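Long-range contacts in putative DD-carboxypeptidase TP_0574 (Treponema pallidum, PDB 1O75), which binds penicillin, has zinc-dependent carboxypeptidase activity on synthetic depsipeptides, and may act as a D,D-carboxypeptidase that decreases the cross-linking of peptidoglycan: residues B[210-214]-B[321-327]; B[225-229]-B[298-302]; B[343-347]-B[387-391]. The protein carries 2 engineered substitutions. Where two conformers were deposited one is given. Numbering follows the deposited sequence.

Contact 1 (B[210-214]-B[321-327]); sequences HDLVV and GYRDVVA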
ATOM      1  N   HIS B 210     -13.681  21.918  -5.332  1.00 37.80           N
ATOM      2  CA  HIS B 210     -12.790  20.765  -5.485  1.00 37.46           C
ATOM      3  C   HIS B 210     -11.383  20.952  -4.902  1.00 36.64           C
ATOM      4  O   HIS B 210     -10.567  20.030  -4.959  1.00 35.17           O
ATOM      5  CB  HIS B 210     -12.674  20.369  -6.972  1.00 37.87           C
ATOM      6  CG  HIS B 210     -11.769  21.250  -7.783  1.00 38.38           C
ATOM      7  ND1 HIS B 210     -11.511  21.016  -9.117  1.00 37.84           N
ATOM      8  CD2 HIS B 210     -11.085  22.374  -7.461  1.00 39.21           C
ATOM      9  CE1 HIS B 210     -10.713  21.959  -9.584  1.00 39.52           C
ATOM     10  NE2 HIS B 210     -10.440  22.796  -8.600  1.00 41.57           N
ATOM     11  N   ASP B 211     -11.099  22.133  -4.347  1.00 34.79           N
ATOM     12  CA  ASP B 211      -9.775  22.397  -3.779  1.00 33.67           C
ATOM     13  C   ASP B 211      -9.373  21.388  -2.707  1.00 31.19           C
ATOM     14  O   ASP B 211     -10.196  20.960  -1.896  1.00 32.49           O
ATOM     15  CB  ASP B 211      -9.701  23.805  -3.155  1.00 33.66           C
ATOM     16  CG  ASP B 211      -9.599  24.910  -4.195  1.00 35.92           C
ATOM     17  OD1 ASP B 211      -9.063  24.678  -5.301  1.00 34.13           O
ATOM     18  OD2 ASP B 211     -10.039  26.030  -3.891  1.00 38.45           O
ATOM     19  N   LEU B 212      -8.095  21.031  -2.711  1.00 30.49           N
ATOM     20  CA  LEU B 212      -7.529  20.111  -1.732  1.00 29.61           C
ATOM     21  C   LEU B 212      -6.679  20.858  -0.713  1.00 30.93           C
ATOM     22  O   LEU B 212      -6.133  21.922  -1.004  1.00 31.82           O
ATOM     23  CB  LEU B 212      -6.609  19.093  -2.409  1.00 31.42           C
ATOM     24  CG  LEU B 212      -7.104  18.254  -3.587  1.00 32.66           C
ATOM     25  CD1 LEU B 212      -6.254  17.014  -3.698  1.00 29.77           C
ATOM     26  CD2 LEU B 212      -8.537  17.899  -3.397  1.00 35.80           C
ATOM     27  N   VAL B 213      -6.558  20.272   0.472  1.00 30.45           N
ATOM     28  CA  VAL B 213      -5.740  20.797   1.546  1.00 28.89           C
ATOM     29  C   VAL B 213      -5.018  19.589   2.147  1.00 31.11           C
ATOM     30  O   VAL B 213      -5.337  18.426   1.825  1.00 28.45           O
ATOM     31  CB  VAL B 213      -6.589  21.486   2.649  1.00 29.37           C
ATOM     32  CG1 VAL B 213      -7.256  22.732   2.080  1.00 29.06           C
ATOM     33  CG2 VAL B 213      -7.627  20.521   3.209  1.00 29.27           C
ATOM     34  N   VAL B 214      -4.062  19.859   3.023  1.00 29.86           N
ATOM     35  CA  VAL B 214      -3.302  18.804   3.666  1.00 31.43           C
ATOM     36  C   VAL B 214      -4.158  18.056   4.679  1.00 32.59           C
ATOM     37  O   VAL B 214      -4.881  18.673   5.453  1.00 33.80           O
ATOM     38  CB  VAL B 214      -2.081  19.391   4.435  1.00 33.41           C
ATOM     39  CG1 VAL B 214      -1.406  18.284   5.264  1.00 30.47           C
ATOM     40  CG2 VAL B 214      -1.104  20.023   3.455  1.00 29.17           C
ATOM     41  N   GLY B 321      -5.801  24.524 -12.046  1.00 32.13           N
ATOM     42  CA  GLY B 321      -7.169  24.655 -11.584  1.00 30.94           C
ATOM     43  C   GLY B 321      -7.399  24.469 -10.109  1.00 32.40           C
ATOM     44  O   GLY B 321      -8.545  24.554  -9.652  1.00 33.81           O
ATOM     45  N   TYR B 322      -6.328  24.206  -9.362  1.00 30.00           N
ATOM     46  CA  TYR B 322      -6.440  24.008  -7.930  1.00 28.17           C
ATOM     47  C   TYR B 322      -5.658  25.045  -7.134  1.00 28.37           C
ATOM     48  O   TYR B 322      -4.625  25.553  -7.579  1.00 28.45           O
ATOM     49  CB  TYR B 322      -5.901  22.629  -7.517  1.00 28.38           C
ATOM     50  CG  TYR B 322      -6.751  21.458  -7.951  1.00 27.39           C
ATOM     51  CD1 TYR B 322      -6.636  20.927  -9.232  1.00 29.43           C
ATOM     52  CD2 TYR B 322      -7.680  20.890  -7.077  1.00 27.55           C
ATOM     53  CE1 TYR B 322      -7.437  19.835  -9.647  1.00 29.36           C
ATOM     54  CE2 TYR B 322      -8.489  19.798  -7.476  1.00 27.97           C
ATOM     55  CZ  TYR B 322      -8.353  19.283  -8.760  1.00 28.39           C
ATOM     56  OH  TYR B 322      -9.126  18.215  -9.161  1.00 31.92           O
ATOM     57  N   ARG B 323      -6.151  25.339  -5.941  0.52 28.93           N
ATOM     58  CA  ARG B 323      -5.485  26.273  -5.054  0.52 29.38           C
ATOM     59  C   ARG B 323      -4.164  25.584  -4.664  0.52 29.10           C
ATOM     60  O   ARG B 323      -4.104  24.351  -4.597  0.52 26.66           O
ATOM     61  CB  ARG B 323      -6.370  26.503  -3.825  0.52 32.76           C
ATOM     62  CG  ARG B 323      -5.949  27.657  -2.921  0.52 38.62           C
ATOM     63  CD  ARG B 323      -7.112  28.112  -2.034  0.52 42.26           C
ATOM     64  NE  ARG B 323      -7.460  27.134  -1.002  0.52 46.24           N
ATOM     65  CZ  ARG B 323      -8.683  26.650  -0.806  0.52 45.61           C
ATOM     66  NH1 ARG B 323      -9.686  27.042  -1.573  0.52 47.40           N
ATOM     67  NH2 ARG B 323      -8.907  25.782   0.171  0.52 47.28           N
ATOM     68  N   ASP B 324      -3.104  26.358  -4.445  1.00 27.67           N
ATOM     69  CA  ASP B 324      -1.817  25.763  -4.048  1.00 27.51           C
ATOM     70  C   ASP B 324      -2.010  25.003  -2.727  1.00 26.00           C
ATOM     71  O   ASP B 324      -2.812  25.390  -1.886  1.00 26.98           O
ATOM     72  CB  ASP B 324      -0.733  26.836  -3.850  1.00 26.49           C
ATOM     73  CG  ASP B 324      -0.190  27.405  -5.170  1.00 28.16           C
ATOM     74  OD1 ASP B 324      -0.646  27.004  -6.265  1.00 29.18           O
ATOM     75  OD2 ASP B 324       0.715  28.264  -5.114  1.00 26.66           O
ATOM     76  N   VAL B 325      -1.295  23.901  -2.549  1.00 24.39           N
ATOM     77  CA  VAL B 325      -1.386  23.161  -1.299  1.00 24.64           C
ATOM     78  C   VAL B 325      -0.040  23.349  -0.634  1.00 25.04           C
ATOM     79  O   VAL B 325       0.977  22.927  -1.180  1.00 24.73           O
ATOM     80  CB  VAL B 325      -1.608  21.673  -1.550  1.00 27.20           C
ATOM     81  CG1 VAL B 325      -1.557  20.915  -0.217  1.00 26.54           C
ATOM     82  CG2 VAL B 325      -2.955  21.480  -2.265  1.00 26.13           C
ATOM     83  N   VAL B 326      -0.026  23.964   0.542  1.00 26.06           N
ATOM     84  CA  VAL B 326       1.232  24.234   1.224  1.00 25.34           C
ATOM     85  C   VAL B 326       1.393  23.321   2.418  1.00 25.36           C
ATOM     86  O   VAL B 326       0.491  23.210   3.242  1.00 27.16           O
ATOM     87  CB  VAL B 326       1.310  25.725   1.705  1.00 25.21           C
ATOM     88  CG1 VAL B 326       2.649  25.998   2.377  1.00 24.18           C
ATOM     89  CG2 VAL B 326       1.134  26.673   0.512  1.00 27.83           C
ATOM     90  N   ALA B 327       2.558  22.698   2.531  1.00 23.42           N
ATOM     91  CA  ALA B 327       2.826  21.798   3.648  1.00 25.85           C
ATOM     92  C   ALA B 327       4.179  22.094   4.275  1.00 26.23           C
ATOM     93  O   ALA B 327       5.171  22.241   3.565  1.00 24.50           O
ATOM     94  CB  ALA B 327       2.789  20.338   3.167  1.00 27.27           C
TER
HETATM   95  O   HOH W   1      -6.190  22.848  -3.768  1.00 28.57           O
HETATM   96  O   HOH W   2      -4.903  24.272  -0.469  1.00 31.08           O

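Contact 2 (B[225-229]-B[298-302]); sequences FGSDA and INYGF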
ATOM      1  N   PHE B 225      15.025   4.999  -2.971  1.00 58.05           N
ATOM      2  CA  PHE B 225      16.442   5.044  -3.288  1.00 54.89           C
ATOM      3  C   PHE B 225      16.874   6.461  -3.680  1.00 51.28           C
ATOM      4  O   PHE B 225      16.234   7.121  -4.487  1.00 49.18           O
ATOM      5  CB  PHE B 225      16.765   4.070  -4.430  1.00 55.37           C
ATOM      6  CG  PHE B 225      18.214   4.093  -4.854  1.00 55.59           C
ATOM      7  CD1 PHE B 225      19.212   3.665  -3.985  1.00 56.33           C
ATOM      8  CD2 PHE B 225      18.579   4.574  -6.109  1.00 56.13           C
ATOM      9  CE1 PHE B 225      20.559   3.715  -4.360  1.00 57.03           C
ATOM     10  CE2 PHE B 225      19.925   4.628  -6.494  1.00 55.90           C
ATOM     11  CZ  PHE B 225      20.914   4.197  -5.615  1.00 56.28           C
ATOM     12  N   GLY B 226      17.954   6.938  -3.077  1.00 49.71           N
ATOM     13  CA  GLY B 226      18.438   8.253  -3.438  1.00 46.76           C
ATOM     14  C   GLY B 226      17.980   9.462  -2.647  1.00 44.53           C
ATOM     15  O   GLY B 226      18.625  10.492  -2.729  1.00 44.13           O
ATOM     16  N   SER B 227      16.881   9.379  -1.905  1.00 40.95           N
ATOM     17  CA  SER B 227      16.467  10.551  -1.140  1.00 39.17           C
ATOM     18  C   SER B 227      17.096  10.603   0.260  1.00 35.62           C
ATOM     19  O   SER B 227      17.164   9.601   0.959  1.00 35.18           O
ATOM     20  CB  SER B 227      14.934  10.601  -0.989  1.00 40.49           C
ATOM     21  OG  SER B 227      14.295  10.874  -2.231  1.00 43.16           O
ATOM     22  N   ASP B 228      17.575  11.774   0.654  1.00 32.00           N
ATOM     23  CA  ASP B 228      18.101  11.966   2.005  1.00 31.09           C
ATOM     24  C   ASP B 228      16.910  12.034   2.954  1.00 30.43           C
ATOM     25  O   ASP B 228      16.968  11.584   4.106  1.00 31.27           O
ATOM     26  CB  ASP B 228      18.896  13.274   2.077  1.00 31.82           C
ATOM     27  CG  ASP B 228      20.274  13.117   1.484  1.00 31.79           C
ATOM     28  OD1 ASP B 228      20.837  12.022   1.695  1.00 36.65           O
ATOM     29  OD2 ASP B 228      20.775  14.044   0.820  1.00 29.82           O
ATOM     30  N   ALA B 229      15.816  12.601   2.451  1.00 27.11           N
ATOM     31  CA  ALA B 229      14.601  12.731   3.238  1.00 26.76           C
ATOM     32  C   ALA B 229      13.424  12.844   2.294  1.00 25.84           C
ATOM     33  O   ALA B 229      13.565  13.302   1.166  1.00 24.03           O
ATOM     34  CB  ALA B 229      14.675  13.983   4.147  1.00 27.79           C
ATOM     35  N   ILE B 298      14.142  14.822  -1.342  1.00 22.89           N
ATOM     36  CA  ILE B 298      15.250  15.704  -1.639  1.00 24.78           C
ATOM     37  C   ILE B 298      16.564  14.988  -1.369  1.00 23.79           C
ATOM     38  O   ILE B 298      16.636  14.112  -0.512  1.00 24.83           O
ATOM     39  CB  ILE B 298      15.164  16.994  -0.777  1.00 25.56           C
ATOM     40  CG1 ILE B 298      16.176  18.032  -1.266  1.00 24.06           C
ATOM     41  CG2 ILE B 298      15.416  16.662   0.719  1.00 23.63           C
ATOM     42  CD1 ILE B 298      16.056  19.372  -0.517  1.00 26.16           C
ATOM     43  N   ASN B 299      17.576  15.314  -2.152  1.00 25.18           N
ATOM     44  CA  ASN B 299      18.912  14.768  -1.914  1.00 26.82           C
ATOM     45  C   ASN B 299      19.769  16.019  -1.837  1.00 25.00           C
ATOM     46  O   ASN B 299      19.917  16.724  -2.822  1.00 26.03           O
ATOM     47  CB  ASN B 299      19.406  13.882  -3.056  1.00 27.74           C
ATOM     48  CG  ASN B 299      20.777  13.300  -2.764  1.00 31.18           C
ATOM     49  OD1 ASN B 299      21.760  14.038  -2.670  1.00 29.83           O
ATOM     50  ND2 ASN B 299      20.847  11.976  -2.606  1.00 28.00           N
ATOM     51  N   TYR B 300      20.331  16.288  -0.664  1.00 26.23           N
ATOM     52  CA  TYR B 300      21.110  17.513  -0.471  1.00 26.47           C
ATOM     53  C   TYR B 300      22.278  17.666  -1.430  1.00 27.93           C
ATOM     54  O   TYR B 300      22.776  18.767  -1.636  1.00 27.62           O
ATOM     55  CB  TYR B 300      21.601  17.582   0.977  1.00 26.16           C
ATOM     56  CG  TYR B 300      20.474  17.425   1.982  1.00 26.88           C
ATOM     57  CD1 TYR B 300      20.603  16.560   3.074  1.00 25.91           C
ATOM     58  CD2 TYR B 300      19.273  18.147   1.838  1.00 28.09           C
ATOM     59  CE1 TYR B 300      19.571  16.411   4.003  1.00 25.30           C
ATOM     60  CE2 TYR B 300      18.237  18.011   2.763  1.00 25.96           C
ATOM     61  CZ  TYR B 300      18.394  17.142   3.843  1.00 25.64           C
ATOM     62  OH  TYR B 300      17.383  17.010   4.766  1.00 26.79           O
ATOM     63  N   GLY B 301      22.704  16.559  -2.033  1.00 27.88           N
ATOM     64  CA  GLY B 301      23.837  16.623  -2.945  1.00 26.74           C
ATOM     65  C   GLY B 301      23.531  16.904  -4.400  1.00 29.34           C
ATOM     66  O   GLY B 301      24.454  17.018  -5.198  1.00 28.76           O
ATOM     67  N   PHE B 302      22.252  17.016  -4.776  1.00 29.36           N
ATOM     68  CA  PHE B 302      21.918  17.292  -6.172  1.00 28.84           C
ATOM     69  C   PHE B 302      22.232  18.742  -6.478  1.00 27.85           C
ATOM     70  O   PHE B 302      22.058  19.609  -5.628  1.00 28.92           O
ATOM     71  CB  PHE B 302      20.429  17.052  -6.450  1.00 26.59           C
ATOM     72  CG  PHE B 302      20.000  15.592  -6.384  1.00 27.40           C
ATOM     73  CD1 PHE B 302      20.927  14.561  -6.193  1.00 28.18           C
ATOM     74  CD2 PHE B 302      18.653  15.259  -6.541  1.00 24.84           C
ATOM     75  CE1 PHE B 302      20.509  13.213  -6.159  1.00 27.66           C
ATOM     76  CE2 PHE B 302      18.225  13.940  -6.513  1.00 27.17           C
ATOM     77  CZ  PHE B 302      19.156  12.903  -6.320  1.00 26.09           C
TER

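Contact 3 (B[343-347]-B[387-391]); sequences LKGKV and SADFT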
ATOM      1  N   LEU B 343      21.947  -9.225  16.701  1.00 68.33           N
ATOM      2  CA  LEU B 343      20.770 -10.063  16.951  1.00 69.45           C
ATOM      3  C   LEU B 343      21.159 -11.477  17.395  1.00 70.34           C
ATOM      4  O   LEU B 343      21.913 -12.170  16.707  1.00 70.37           O
ATOM      5  CB  LEU B 343      19.903 -10.146  15.687  1.00 68.60           C
ATOM      6  CG  LEU B 343      19.256  -8.846  15.207  1.00 66.97           C
ATOM      7  CD1 LEU B 343      18.719  -9.036  13.795  1.00 66.74           C
ATOM      8  CD2 LEU B 343      18.153  -8.436  16.175  1.00 65.02           C
ATOM      9  N   LYS B 344      20.626 -11.902  18.537  1.00 71.05           N
ATOM     10  CA  LYS B 344      20.925 -13.225  19.073  1.00 72.48           C
ATOM     11  C   LYS B 344      19.698 -13.788  19.784  1.00 72.73           C
ATOM     12  O   LYS B 344      19.277 -13.282  20.831  1.00 71.80           O
ATOM     13  CB  LYS B 344      22.103 -13.131  20.047  1.00 73.18           C
ATOM     14  CG  LYS B 344      22.638 -14.467  20.526  1.00 74.74           C
ATOM     15  CD  LYS B 344      23.822 -14.256  21.456  1.00 76.50           C
ATOM     16  CE  LYS B 344      24.452 -15.576  21.879  1.00 77.92           C
ATOM     17  NZ  LYS B 344      25.620 -15.359  22.786  1.00 78.68           N
ATOM     18  N   GLY B 345      19.127 -14.841  19.206  1.00 73.48           N
ATOM     19  CA  GLY B 345      17.941 -15.442  19.789  1.00 74.50           C
ATOM     20  C   GLY B 345      16.797 -14.450  19.758  1.00 75.09           C
ATOM     21  O   GLY B 345      16.241 -14.162  18.692  1.00 74.79           O
ATOM     22  N   LYS B 346      16.447 -13.927  20.931  1.00 75.92           N
ATOM     23  CA  LYS B 346      15.376 -12.943  21.061  1.00 77.09           C
ATOM     24  C   LYS B 346      15.988 -11.652  21.596  1.00 77.24           C
ATOM     25  O   LYS B 346      15.301 -10.827  22.202  1.00 78.01           O
ATOM     26  CB  LYS B 346      14.308 -13.441  22.042  1.00 77.02           C
ATOM     27  CG  LYS B 346      13.663 -14.765  21.660  1.00 78.22           C
ATOM     28  CD  LYS B 346      12.542 -15.132  22.625  1.00 78.58           C
ATOM     29  CE  LYS B 346      11.852 -16.422  22.206  1.00 79.06           C
ATOM     30  NZ  LYS B 346      10.813 -16.870  23.176  1.00 79.62           N
ATOM     31  N   VAL B 347      17.282 -11.476  21.356  1.00 77.64           N
ATOM     32  CA  VAL B 347      17.991 -10.309  21.860  1.00 77.95           C
ATOM     33  C   VAL B 347      18.588  -9.387  20.806  1.00 78.23           C
ATOM     34  O   VAL B 347      19.289  -9.825  19.894  1.00 78.77           O
ATOM     35  CB  VAL B 347      19.134 -10.745  22.799  1.00 77.97           C
ATOM     36  CG1 VAL B 347      19.744  -9.527  23.483  1.00 77.71           C
ATOM     37  CG2 VAL B 347      18.609 -11.745  23.817  1.00 78.44           C
ATOM     38  N   SER B 387       9.881  -9.678  21.313  1.00 75.88           N
ATOM     39  CA  SER B 387       8.845 -10.661  21.006  1.00 75.65           C
ATOM     40  C   SER B 387       9.121 -11.280  19.645  1.00 75.92           C
ATOM     41  O   SER B 387       8.295 -11.188  18.735  1.00 76.11           O
ATOM     42  CB  SER B 387       7.464  -9.999  20.966  1.00 75.18           C
ATOM     43  OG  SER B 387       7.130  -9.398  22.203  1.00 76.52           O
ATOM     44  N   ALA B 388      10.283 -11.903  19.499  1.00 75.71           N
ATOM     45  CA  ALA B 388      10.630 -12.520  18.233  1.00 75.63           C
ATOM     46  C   ALA B 388      11.869 -13.391  18.342  1.00 75.71           C
ATOM     47  O   ALA B 388      12.731 -13.179  19.195  1.00 75.54           O
ATOM     48  CB  ALA B 388      10.833 -11.445  17.168  1.00 75.60           C
ATOM     49  N   ASP B 389      11.940 -14.381  17.465  1.00 75.88           N
ATOM     50  CA  ASP B 389      13.062 -15.301  17.429  1.00 76.40           C
ATOM     51  C   ASP B 389      13.808 -15.051  16.137  1.00 76.06           C
ATOM     52  O   ASP B 389      13.262 -15.232  15.051  1.00 76.38           O
ATOM     53  CB  ASP B 389      12.558 -16.746  17.476  1.00 77.08           C
ATOM     54  CG  ASP B 389      11.957 -17.107  18.821  1.00 77.48           C
ATOM     55  OD1 ASP B 389      12.738 -17.280  19.786  1.00 77.60           O
ATOM     56  OD2 ASP B 389      10.712 -17.206  18.913  1.00 76.27           O
ATOM     57  N   PHE B 390      15.055 -14.621  16.255  1.00 76.08           N
ATOM     58  CA  PHE B 390      15.855 -14.343  15.076  1.00 76.39           C
ATOM     59  C   PHE B 390      16.595 -15.594  14.615  1.00 76.48           C
ATOM     60  O   PHE B 390      17.447 -16.132  15.324  1.00 76.33           O
ATOM     61  CB  PHE B 390      16.835 -13.202  15.372  1.00 76.92           C
ATOM     62  CG  PHE B 390      16.157 -11.920  15.789  1.00 77.13           C
ATOM     63  CD1 PHE B 390      15.308 -11.248  14.909  1.00 77.03           C
ATOM     64  CD2 PHE B 390      16.335 -11.406  17.072  1.00 76.99           C
ATOM     65  CE1 PHE B 390      14.644 -10.085  15.303  1.00 77.27           C
ATOM     66  CE2 PHE B 390      15.676 -10.244  17.477  1.00 77.30           C
ATOM     67  CZ  PHE B 390      14.828  -9.583  16.590  1.00 77.35           C
ATOM     68  N   THR B 391      16.241 -16.053  13.418  1.00 76.23           N
ATOM     69  CA  THR B 391      16.842 -17.239  12.822  1.00 76.12           C
ATOM     70  C   THR B 391      18.342 -17.064  12.600  1.00 76.18           C
ATOM     71  O   THR B 391      18.766 -16.286  11.737  1.00 75.75           O
ATOM     72  CB  THR B 391      16.190 -17.564  11.459  1.00 76.05           C
ATOM     73  OG1 THR B 391      14.773 -17.714  11.625  1.00 75.56           O
ATOM     74  CG2 THR B 391      16.773 -18.848  10.882  1.00 75.84           C
TER

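Contact 1 (B[210-214]-B[321-327])
The edge of a beta sandwich is well illustrated by the E-set, immunoglobulin-like domain of this protein, where the outermost strands of two sheets come side by side. Residues 212-214 belong to the outermost strand of one sheet, residues 325-327 to that of the other. As the first and last strands of such sandwiches commonly do, they run parallel, their axes 3° apart in direction and 6.5 Å apart at closest approach. Water mediates between the backbones: water 1 accepts from Leu212 N (2.8 Å) and donates to Arg323 O (2.7 Å), while water 2 donates to both Leu212 O (2.7 Å) and Asp324 O (2.8 Å). Asp211 adds direct polar bonds: its OD1 accepts a hydrogen bond from Arg323 N (3.1 Å), and its OD2 forms a salt bridge with Arg323 NH1 (2.6 Å), so one carboxylate holds both main chain and side chain of the same residue. Apolar contacts fill the far end, where Val214 CG2 lies 3.8 Å from Val325 CG1 and 3.9 Å from Ala327 CB. Deeper in the sandwich, Leu212 and Val325 both pack on Leu235 and Tyr251. Aromatic stacking completes the opposite end: the His210 and Tyr322 rings lie face to face, centroids 3.9 Å apart and planes at 9°, and the imidazole is fixed by a hydrogen bond from His210 NE2 to Gly321 O at 2.8 Å.

Contact 2 (B[225-229]-B[298-302])
Asp228, whose surface is the most covered here, shows how one carboxylate can tie a loop to a turn. Its OD2 accepts a 2.7 Å hydrogen bond from Tyr300 N, and its CB rests over the face of the Tyr300 ring, 4.1 Å from the centroid, in a CH-pi contact. The backbone of Asp228 is engaged too, since its N donates to Ile298 O at 2.8 Å. Ile298 comes next in buried area. Its carbonyl also receives a weak bond from Ala229 N (3.4 Å from Ile298 O), while Ile298 N donates to Ala229 O at 3.0 Å. Ala229 and Ile298 thus form an antiparallel hydrogen-bonded pair, with Ala229 CB 4.4 Å from Ile298 CG2 on a shared face of the sheet. On that side both side chains reach Phe331 of strand 325-331, and the side chain of Ile298 comes within about 4 Å of a bound xenon. Asn299 adds a further tie, ND2 donating to Gly226 O at 2.7 Å. Its OD1 accepts from Gly301 N (2.8 Å), an Asx turn that overlaps the type I turn running from Asn299 to Phe302. With Asp228 and Ala229 both set against the single residue Ile298, the strands 229-237 and 293-298 meet at this end of their immunoglobulin-like sheet in a classic beta bulge.

Contact 3 (B[343-347]-B[387-391])
A beta hairpin can be braced at its turn by a passing loop, as in the all-beta C-terminal region, where segment 387-391 lies beside the type II' turn from Lys344 to Val347. The turn joins strands 340-344 and 347-351 and places Gly345 at a positive phi, which favours glycine. Along the second segment, which follows strand 382-385 of the same sheet, Ala388 comes first: its carbonyl O lies 3.2 Å from Lys346 CA in a CA-H...O contact, while its side chain touches Val374 of another sheet. Asp389 follows, with a long salt bridge, OD1 to Lys346 NZ at 3.9 Å, in which the place of OD1 is less sure. Phe390, the most covered residue, then holds the turn directly: its N donates a nearly straight 2.7 Å hydrogen bond to Gly345 O. Its ring meets Tyr396 edge-to-face and also touches Val374, and over one ring face sits Leu343, whose CD2 is 3.5 Å from the Phe390 ring centroid.

How the contacts relate
Contacts 1 and 2 belong to one immunoglobulin-like domain, and contact 2 falls between the two segments of contact 1 along the chain. Strand 212-220 leads from contact 1 toward the loop of contact 2, and strand 325-331, part of which lies in contact 1, supplies Phe331 to the side chains of contact 2. Their centres are 25 Å apart, their nearest atoms about 12 Å, so they do not touch and lie in different parts of the same domain. Contact 3, centred 46 Å from contact 1 and 33 Å from contact 2, comes later in sequence, at the turn of a separate three-stranded sheet and the loop after strand 382-385. Strand 340-344 directly follows 325-331, so the chain passes from this domain into the C-terminal beta region.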